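TRAP solute Binding Protein (Uncultured marine bacterium, PDB 5I7I) binds aromatic acids such as 3-hydroxybenzoate, probably delivering them to a TRAP transporter for uptake into the cell. Local coordinates at residues A[98-106]-A[121-132]. Residues are numbered along the deposited sequence; the frame is centred on the assembly and turned at random. Where two conformers were deposited one is given.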
loop_
_atom_site.group_PDB
_atom_site.type_symbol
_atom_site.label_atom_id
_atom_site.label_comp_id
_atom_site.label_asym_id
_atom_site.label_seq_id
_atom_site.Cartn_x
_atom_site.Cartn_y
_atom_site.Cartn_z
ATOM N N ARG A 98 1.872 -14.161 3.689
ATOM C CA ARG A 98 3.287 -14.094 4.014
ATOM C C ARG A 98 3.579 -13.130 5.158
ATOM O O ARG A 98 4.549 -13.333 5.892
ATOM C CB ARG A 98 4.048 -13.657 2.764
ATOM C CG ARG A 98 5.547 -13.666 2.898
ATOM C CD ARG A 98 6.181 -14.895 2.281
ATOM N NE ARG A 98 7.590 -14.645 1.970
ATOM C CZ ARG A 98 8.138 -14.675 0.756
ATOM N NH1 ARG A 98 7.416 -14.977 -0.320
ATOM N NH2 ARG A 98 9.436 -14.416 0.617
ATOM N N PHE A 99 2.765 -12.089 5.326
ATOM C CA PHE A 99 2.986 -11.052 6.335
ATOM C C PHE A 99 1.687 -10.887 7.111
ATOM O O PHE A 99 0.973 -9.885 6.972
ATOM C CB PHE A 99 3.455 -9.747 5.688
ATOM C CG PHE A 99 4.624 -9.936 4.759
ATOM C CD1 PHE A 99 5.908 -10.139 5.254
ATOM C CD2 PHE A 99 4.432 -9.934 3.393
ATOM C CE1 PHE A 99 6.977 -10.329 4.400
ATOM C CE2 PHE A 99 5.489 -10.126 2.536
ATOM C CZ PHE A 99 6.771 -10.312 3.032
ATOM N N PRO A 100 1.350 -11.870 7.944
ATOM C CA PRO A 100 -0.012 -11.917 8.492
ATOM C C PRO A 100 -0.318 -10.789 9.450
ATOM O O PRO A 100 -1.463 -10.315 9.505
ATOM C CB PRO A 100 -0.064 -13.274 9.196
ATOM C CG PRO A 100 1.380 -13.619 9.469
ATOM C CD PRO A 100 2.128 -13.066 8.274
ATOM N N HIS A 101 0.668 -10.321 10.222
ATOM C CA HIS A 101 0.389 -9.217 11.132
ATOM C C HIS A 101 -0.079 -7.988 10.376
ATOM O O HIS A 101 -0.933 -7.234 10.866
ATOM C CB HIS A 101 1.626 -8.848 11.945
ATOM C CG HIS A 101 2.013 -9.855 12.981
ATOM N ND1 HIS A 101 2.744 -10.983 12.686
ATOM C CD2 HIS A 101 1.845 -9.860 14.322
ATOM C CE1 HIS A 101 2.950 -11.675 13.795
ATOM N NE2 HIS A 101 2.433 -11.002 14.807
ATOM N N LEU A 102 0.486 -7.755 9.196
ATOM C CA LEU A 102 0.208 -6.525 8.478
ATOM C C LEU A 102 -1.225 -6.469 7.964
ATOM O O LEU A 102 -1.722 -5.376 7.667
ATOM C CB LEU A 102 1.214 -6.337 7.340
ATOM C CG LEU A 102 2.682 -6.298 7.789
ATOM C CD1 LEU A 102 3.588 -6.005 6.590
ATOM C CD2 LEU A 102 2.927 -5.324 8.901
ATOM N N GLU A 103 -1.879 -7.618 7.826
ATOM C CA GLU A 103 -3.272 -7.664 7.398
ATOM C C GLU A 103 -4.172 -6.828 8.298
ATOM O O GLU A 103 -5.226 -6.354 7.857
ATOM C CB GLU A 103 -3.769 -9.119 7.421
ATOM C CG GLU A 103 -3.055 -10.036 6.440
ATOM C CD GLU A 103 -3.499 -11.475 6.552
ATOM O OE1 GLU A 103 -4.545 -11.714 7.192
ATOM O OE2 GLU A 103 -2.790 -12.366 6.014
ATOM N N ALA A 104 -3.811 -6.664 9.571
ATOM C CA ALA A 104 -4.688 -5.914 10.467
ATOM C C ALA A 104 -4.874 -4.493 9.975
ATOM O O ALA A 104 -5.944 -3.904 10.159
ATOM C CB ALA A 104 -4.141 -5.906 11.892
ATOM N N PHE A 105 -3.853 -3.937 9.347
ATOM C CA PHE A 105 -3.931 -2.572 8.860
ATOM C C PHE A 105 -4.747 -2.449 7.593
ATOM O O PHE A 105 -5.078 -1.321 7.199
ATOM C CB PHE A 105 -2.528 -2.005 8.662
ATOM C CG PHE A 105 -1.928 -1.459 9.914
ATOM C CD1 PHE A 105 -1.303 -2.289 10.836
ATOM C CD2 PHE A 105 -2.028 -0.106 10.204
ATOM C CE1 PHE A 105 -0.760 -1.767 12.008
ATOM C CE2 PHE A 105 -1.493 0.408 11.379
ATOM C CZ PHE A 105 -0.857 -0.414 12.266
ATOM N N GLU A 106 -5.117 -3.563 6.982
ATOM C CA GLU A 106 -5.937 -3.583 5.785
ATOM C C GLU A 106 -7.426 -3.676 6.078
ATOM O O GLU A 106 -8.222 -3.683 5.141
ATOM C CB GLU A 106 -5.552 -4.775 4.916
ATOM C CG GLU A 106 -4.160 -4.733 4.378
ATOM C CD GLU A 106 -3.928 -5.828 3.396
ATOM O OE1 GLU A 106 -3.566 -6.950 3.817
ATOM O OE2 GLU A 106 -4.166 -5.574 2.194
ATOM N N LEU A 121 2.176 1.782 11.299
ATOM C CA LEU A 121 2.700 0.551 10.711
ATOM C C LEU A 121 4.152 0.325 11.097
ATOM O O LEU A 121 4.554 -0.799 11.425
ATOM C CB LEU A 121 2.602 0.607 9.187
ATOM C CG LEU A 121 1.292 0.060 8.629
ATOM C CD1 LEU A 121 1.056 0.582 7.226
ATOM C CD2 LEU A 121 1.319 -1.469 8.646
ATOM N N GLN A 122 4.982 1.365 10.994
ATOM C CA GLN A 122 6.396 1.177 11.305
ATOM C C GLN A 122 6.607 0.795 12.772
ATOM O O GLN A 122 7.388 -0.112 13.081
ATOM C CB GLN A 122 7.181 2.430 10.937
ATOM C CG GLN A 122 8.676 2.278 11.199
ATOM C CD GLN A 122 9.316 1.264 10.287
ATOM O OE1 GLN A 122 9.051 1.256 9.086
ATOM N NE2 GLN A 122 10.176 0.408 10.838
ATOM N N GLU A 123 5.938 1.482 13.697
ATOM C CA GLU A 123 6.107 1.120 15.104
ATOM C C GLU A 123 5.598 -0.289 15.363
ATOM O O GLU A 123 6.177 -1.046 16.153
ATOM C CB GLU A 123 5.410 2.128 16.027
ATOM C CG GLU A 123 5.521 1.711 17.499
ATOM C CD GLU A 123 5.061 2.733 18.503
ATOM O OE1 GLU A 123 4.811 3.887 18.137
ATOM O OE2 GLU A 123 4.976 2.372 19.700
ATOM N N TYR A 124 4.510 -0.656 14.700
ATOM C CA TYR A 124 3.961 -2.005 14.802
ATOM C C TYR A 124 4.992 -3.048 14.385
ATOM O O TYR A 124 5.240 -4.017 15.108
ATOM C CB TYR A 124 2.743 -2.037 13.892
ATOM C CG TYR A 124 1.860 -3.261 13.824
ATOM C CD1 TYR A 124 0.974 -3.561 14.838
ATOM C CD2 TYR A 124 1.798 -4.020 12.660
ATOM C CE1 TYR A 124 0.087 -4.633 14.727
ATOM C CE2 TYR A 124 0.929 -5.095 12.542
ATOM C CZ TYR A 124 0.070 -5.384 13.575
ATOM O OH TYR A 124 -0.819 -6.433 13.451
ATOM N N VAL A 125 5.614 -2.838 13.226
ATOM C CA VAL A 125 6.673 -3.719 12.728
ATOM C C VAL A 125 7.906 -3.695 13.625
ATOM O O VAL A 125 8.590 -4.722 13.777
ATOM C CB VAL A 125 7.008 -3.323 11.273
ATOM C CG1 VAL A 125 8.349 -3.925 10.813
ATOM C CG2 VAL A 125 5.861 -3.721 10.346
ATOM N N ASP A 126 8.226 -2.545 14.227
ATOM C CA ASP A 126 9.383 -2.463 15.108
ATOM C C ASP A 126 9.170 -3.269 16.383
ATOM O O ASP A 126 10.149 -3.617 17.062
ATOM C CB ASP A 126 9.633 -1.011 15.519
ATOM C CG ASP A 126 10.243 -0.155 14.418
ATOM O OD1 ASP A 126 10.811 -0.654 13.429
ATOM O OD2 ASP A 126 10.170 1.078 14.573
ATOM N N THR A 127 7.910 -3.547 16.724
ATOM C CA THR A 127 7.543 -4.122 18.006
ATOM C C THR A 127 6.769 -5.416 17.766
ATOM O O THR A 127 7.379 -6.440 17.438
ATOM C CB THR A 127 6.757 -3.126 18.874
ATOM O OG1 THR A 127 5.523 -2.706 18.238
ATOM C CG2 THR A 127 7.622 -1.929 19.201
ATOM N N VAL A 128 5.448 -5.412 17.905
ATOM C CA VAL A 128 4.724 -6.655 18.056
ATOM C C VAL A 128 4.743 -7.493 16.786
ATOM O O VAL A 128 4.596 -8.721 16.880
ATOM C CB VAL A 128 3.302 -6.333 18.558
ATOM C CG1 VAL A 128 2.481 -5.676 17.465
ATOM C CG2 VAL A 128 2.615 -7.593 19.132
ATOM N N ALA A 129 4.915 -6.881 15.614
ATOM C CA ALA A 129 4.825 -7.555 14.329
ATOM C C ALA A 129 6.187 -7.831 13.712
ATOM O O ALA A 129 6.257 -8.176 12.526
ATOM C CB ALA A 129 3.987 -6.732 13.349
ATOM N N ALA A 130 7.264 -7.696 14.486
ATOM C CA ALA A 130 8.605 -7.847 13.932
ATOM C C ALA A 130 8.814 -9.182 13.227
ATOM O O ALA A 130 9.592 -9.252 12.278
ATOM C CB ALA A 130 9.649 -7.664 15.030
ATOM N N SER A 131 8.159 -10.254 13.677
ATOM C CA SER A 131 8.447 -11.556 13.096
ATOM C C SER A 131 8.101 -11.627 11.613
ATOM O O SER A 131 8.688 -12.444 10.896
ATOM C CB SER A 131 7.738 -12.653 13.882
ATOM O OG SER A 131 6.324 -12.546 13.785
ATOM N N ASP A 132 7.149 -10.818 11.144
ATOM C CA ASP A 132 6.796 -10.830 9.729
ATOM C C ASP A 132 7.989 -10.477 8.844
ATOM O O ASP A 132 8.071 -10.956 7.713
ATOM C CB ASP A 132 5.678 -9.832 9.455
ATOM C CG ASP A 132 4.283 -10.385 9.724
ATOM O OD1 ASP A 132 4.159 -11.482 10.303
ATOM O OD2 ASP A 132 3.339 -9.660 9.350
HETATM O O HOH W 1 7.192 -13.204 6.396
#
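His101 and Asp132 meet because both side chains leave the backbone with CG anti to the carbonyl carbon, which sets ND1 of the ring beside the carboxylate. His101 ND1 donates to Asp132 OD1 over 2.8 Å, nearly straight at 162°; the oxygen lies in the imidazole plane, yet the ring approaches it from above the carboxylate plane. Asp132 OD2, the other oxygen, takes two weak bonds from the backbone of the 98-106 segment, from His101 N at 2.9 Å and from Leu102 N at 3.4 Å. The ring bond, with some help from these weak backbone bonds, probably limits rotation of the buried carboxylate. Ala129 CA lies over one face of the imidazole as a CH-pi contact, and one water joins Arg98 O to Asp132 O.

Tyr124 takes another rotamer, CG anti to the backbone N (chi1 -176°), and reaches out from helix 114-126 to give its hydroxyl hydrogen to His101 O, with OH to O at 2.7 Å. Ala104 N reaches that carbonyl from the opposite face. Phe105 brings its edge to the phenol face in a T-shaped pair, CE1 over the centre of the Tyr124 ring and the planes at 72°. Leu121 CD2 covers a face of the Phe105 ring, 3.7 Å from its centroid, while Leu102 CD2 rests on Val125 CG2 at 3.6 Å.

Around this core, Leu328 of helix 325-339 touches His101 and Tyr124, and Leu239 of strand 237-243 touches Phe99 and Leu102. The side chain of Leu121 is about 12 Å from the bound 3-hydroxybenzoate, so outside the pocket itself. The arrangement is a His-carboxylate hydrogen bond beside a T-shaped aromatic pair, joining the loop after strand 87-91 to the C-terminal part of helix 114-126 and the turn that follows it in a family 7 solute-binding fold.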